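Local atomic coordinates of piwi domain-containing protein (Vanderwaltozyma polyspora, PDB entry 5THE), a protein that probably binds RNA as the C-terminal lobe of a budding yeast Argonaute, a family that uses a guide strand to select RNA targets. Residues A[416-421]-A[446-451]. Numbering follows the deposited sequence.
Sequences MGNVMP and KGTGVP. With nucleotides of chain B.
The side-chain nitrogen ND2 of Asn418 is gripped by two backbone carbonyls, one on either segment. Across the contact it donates to Gly447, with ND2 3.2 Å from Gly447 O; this bond lies in the carbonyl plane of the acceptor but is tilted from the amide plane of the asparagine. Back within its own segment the same ND2 reaches Met416 O at 3.0 Å, and here the acceptor sits in the asparagine amide plane while the donor stands above the carbonyl plane. The other end of the amide accepts the shorter and straighter bond, Gly449 N to Asn418 OD1 at 2.8 Å with an N-H...O angle of 166°, the N-H arriving from above the plane of the side-chain carbonyl. With CG anti to its carbonyl carbon, a chi1 of -79° lays the amide alongside the 447-449 backbone, where its two ends span Gly447 O and Gly449 N and its rotation is fixed. Between the two glycines, Thr448 brings its CA within 3.4 Å of Asn418 OD1, with CG2 alongside. This stretch belongs to the Piwi domain, of the RNase H-like clan, where residues 446-451 lead into strand 452-459 and Asn418 starts the short edge strand 418-419. The loop's other flank follows the backbone of the bound RNA. Val450 N donates to phosphate oxygen OP1 of A6 of chain B at 2.8 Å, and O2' of A5 of chain B both accepts from Lys446 N (3.0 Å) and donates to Lys446 O (2.9 Å), a pair of bonds to the ribose hydroxyl, a group that DNA lacks, consistent with an RNA guide. Gly447 carries no side chain where O2' of A6 of chain B passes nearby, and Asn418, bonded to the backbone of this RNA-binding loop, also packs on Ala444 and Gln440.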
# COMPACT_ATOMS: atom_id res chain seq x y z
N MET A 416 14.41 15.38 13.27
CA MET A 416 13.17 15.60 14.01
C MET A 416 13.20 14.90 15.36
O MET A 416 12.22 14.29 15.79
CB MET A 416 11.96 15.16 13.19
CG MET A 416 11.85 15.90 11.88
SD MET A 416 10.67 15.12 10.78
CE MET A 416 9.13 15.65 11.48
N GLY A 417 14.34 14.96 16.04
CA GLY A 417 14.47 14.38 17.35
C GLY A 417 14.51 12.88 17.38
O GLY A 417 14.48 12.29 18.46
N ASN A 418 14.59 12.24 16.22
CA ASN A 418 14.53 10.79 16.12
C ASN A 418 15.75 10.28 15.37
O ASN A 418 16.52 11.06 14.79
CB ASN A 418 13.23 10.35 15.44
CG ASN A 418 12.06 10.37 16.41
OD1 ASN A 418 11.74 9.36 17.03
ND2 ASN A 418 11.45 11.54 16.57
N VAL A 419 15.95 8.96 15.40
CA VAL A 419 17.08 8.44 14.66
C VAL A 419 16.83 8.70 13.18
O VAL A 419 15.69 8.91 12.73
CB VAL A 419 17.33 6.94 14.93
CG1 VAL A 419 17.77 6.74 16.37
CG2 VAL A 419 16.07 6.11 14.64
N MET A 420 17.91 8.73 12.42
CA MET A 420 17.83 9.01 11.00
C MET A 420 16.98 7.95 10.30
O MET A 420 17.07 6.77 10.63
CB MET A 420 19.24 9.04 10.39
CG MET A 420 19.33 9.75 9.03
SD MET A 420 19.13 11.53 9.24
CE MET A 420 19.19 12.07 7.54
N PRO A 421 16.14 8.33 9.34
CA PRO A 421 15.72 7.26 8.42
C PRO A 421 16.87 6.86 7.48
O PRO A 421 17.72 7.69 7.26
CB PRO A 421 14.55 7.90 7.65
CG PRO A 421 14.64 9.36 7.88
CD PRO A 421 15.42 9.60 9.13
N LYS A 446 5.78 13.06 13.93
CA LYS A 446 5.22 13.32 15.24
C LYS A 446 5.69 12.19 16.16
O LYS A 446 5.95 11.08 15.70
CB LYS A 446 3.69 13.40 15.17
CG LYS A 446 3.03 13.79 16.46
CD LYS A 446 1.55 13.99 16.27
CE LYS A 446 0.85 14.07 17.61
NZ LYS A 446 1.62 14.92 18.54
N GLY A 447 5.81 12.51 17.45
CA GLY A 447 6.12 11.54 18.49
C GLY A 447 7.51 10.90 18.32
O GLY A 447 8.42 11.44 17.69
N THR A 448 7.65 9.72 18.91
CA THR A 448 8.85 8.93 18.75
C THR A 448 8.60 7.85 17.72
O THR A 448 7.63 7.10 17.82
CB THR A 448 9.27 8.34 20.09
OG1 THR A 448 9.41 9.41 21.02
CG2 THR A 448 10.60 7.61 19.95
N GLY A 449 9.47 7.78 16.71
CA GLY A 449 9.25 6.81 15.66
C GLY A 449 9.28 5.39 16.19
O GLY A 449 9.93 5.09 17.19
N VAL A 450 8.56 4.51 15.51
CA VAL A 450 8.55 3.09 15.83
C VAL A 450 9.23 2.36 14.69
O VAL A 450 8.75 2.42 13.55
CB VAL A 450 7.12 2.56 16.03
CG1 VAL A 450 7.16 1.06 16.40
CG2 VAL A 450 6.36 3.40 17.06
N PRO A 451 10.33 1.65 14.93
CA PRO A 451 10.98 0.92 13.85
C PRO A 451 10.15 -0.28 13.42
O PRO A 451 9.31 -0.79 14.16
CB PRO A 451 12.31 0.49 14.47
CG PRO A 451 12.01 0.38 15.97
CD PRO A 451 10.95 1.41 16.25
P A B 6 5.31 6.27 13.48
OP1 A B 6 6.64 5.74 13.92
OP2 A B 6 4.31 5.42 12.81
O5' A B 6 4.54 6.90 14.72
C5' A B 6 5.23 7.66 15.68
C4' A B 6 4.26 8.38 16.55
O4' A B 6 3.46 9.27 15.73
C3' A B 6 3.24 7.51 17.27
O3' A B 6 3.76 6.93 18.46
C2' A B 6 2.11 8.49 17.52
O2' A B 6 2.48 9.33 18.62
C1' A B 6 2.15 9.32 16.23
N9 A B 6 1.28 8.77 15.18
C8 A B 6 1.59 7.78 14.29
N7 A B 6 0.63 7.47 13.45
C5 A B 6 -0.39 8.33 13.83
C6 A B 6 -1.68 8.50 13.32
N6 A B 6 -2.15 7.78 12.30
N1 A B 6 -2.45 9.44 13.91
C2 A B 6 -1.94 10.15 14.94
N3 A B 6 -0.74 10.09 15.50
C4 A B 6 -0.01 9.14 14.89
P A B 5 3.57 6.24 7.90
OP1 A B 5 4.64 5.21 7.71
OP2 A B 5 2.14 5.86 7.91
O5' A B 5 3.94 7.03 9.22
C5' A B 5 5.25 7.55 9.39
C4' A B 5 5.28 8.61 10.45
O4' A B 5 4.45 9.73 10.05
C3' A B 5 4.72 8.19 11.80
O3' A B 5 5.69 7.54 12.58
C2' A B 5 4.26 9.52 12.40
O2' A B 5 5.36 10.23 12.94
C1' A B 5 3.79 10.27 11.16
N9 A B 5 2.34 10.13 10.95
C8 A B 5 1.65 9.12 10.31
N7 A B 5 0.36 9.33 10.31
C5 A B 5 0.20 10.53 10.98
C6 A B 5 -0.93 11.28 11.31
N6 A B 5 -2.16 10.89 10.97
N1 A B 5 -0.73 12.44 11.99
C2 A B 5 0.53 12.81 12.32
N3 A B 5 1.67 12.18 12.06
C4 A B 5 1.42 11.04 11.39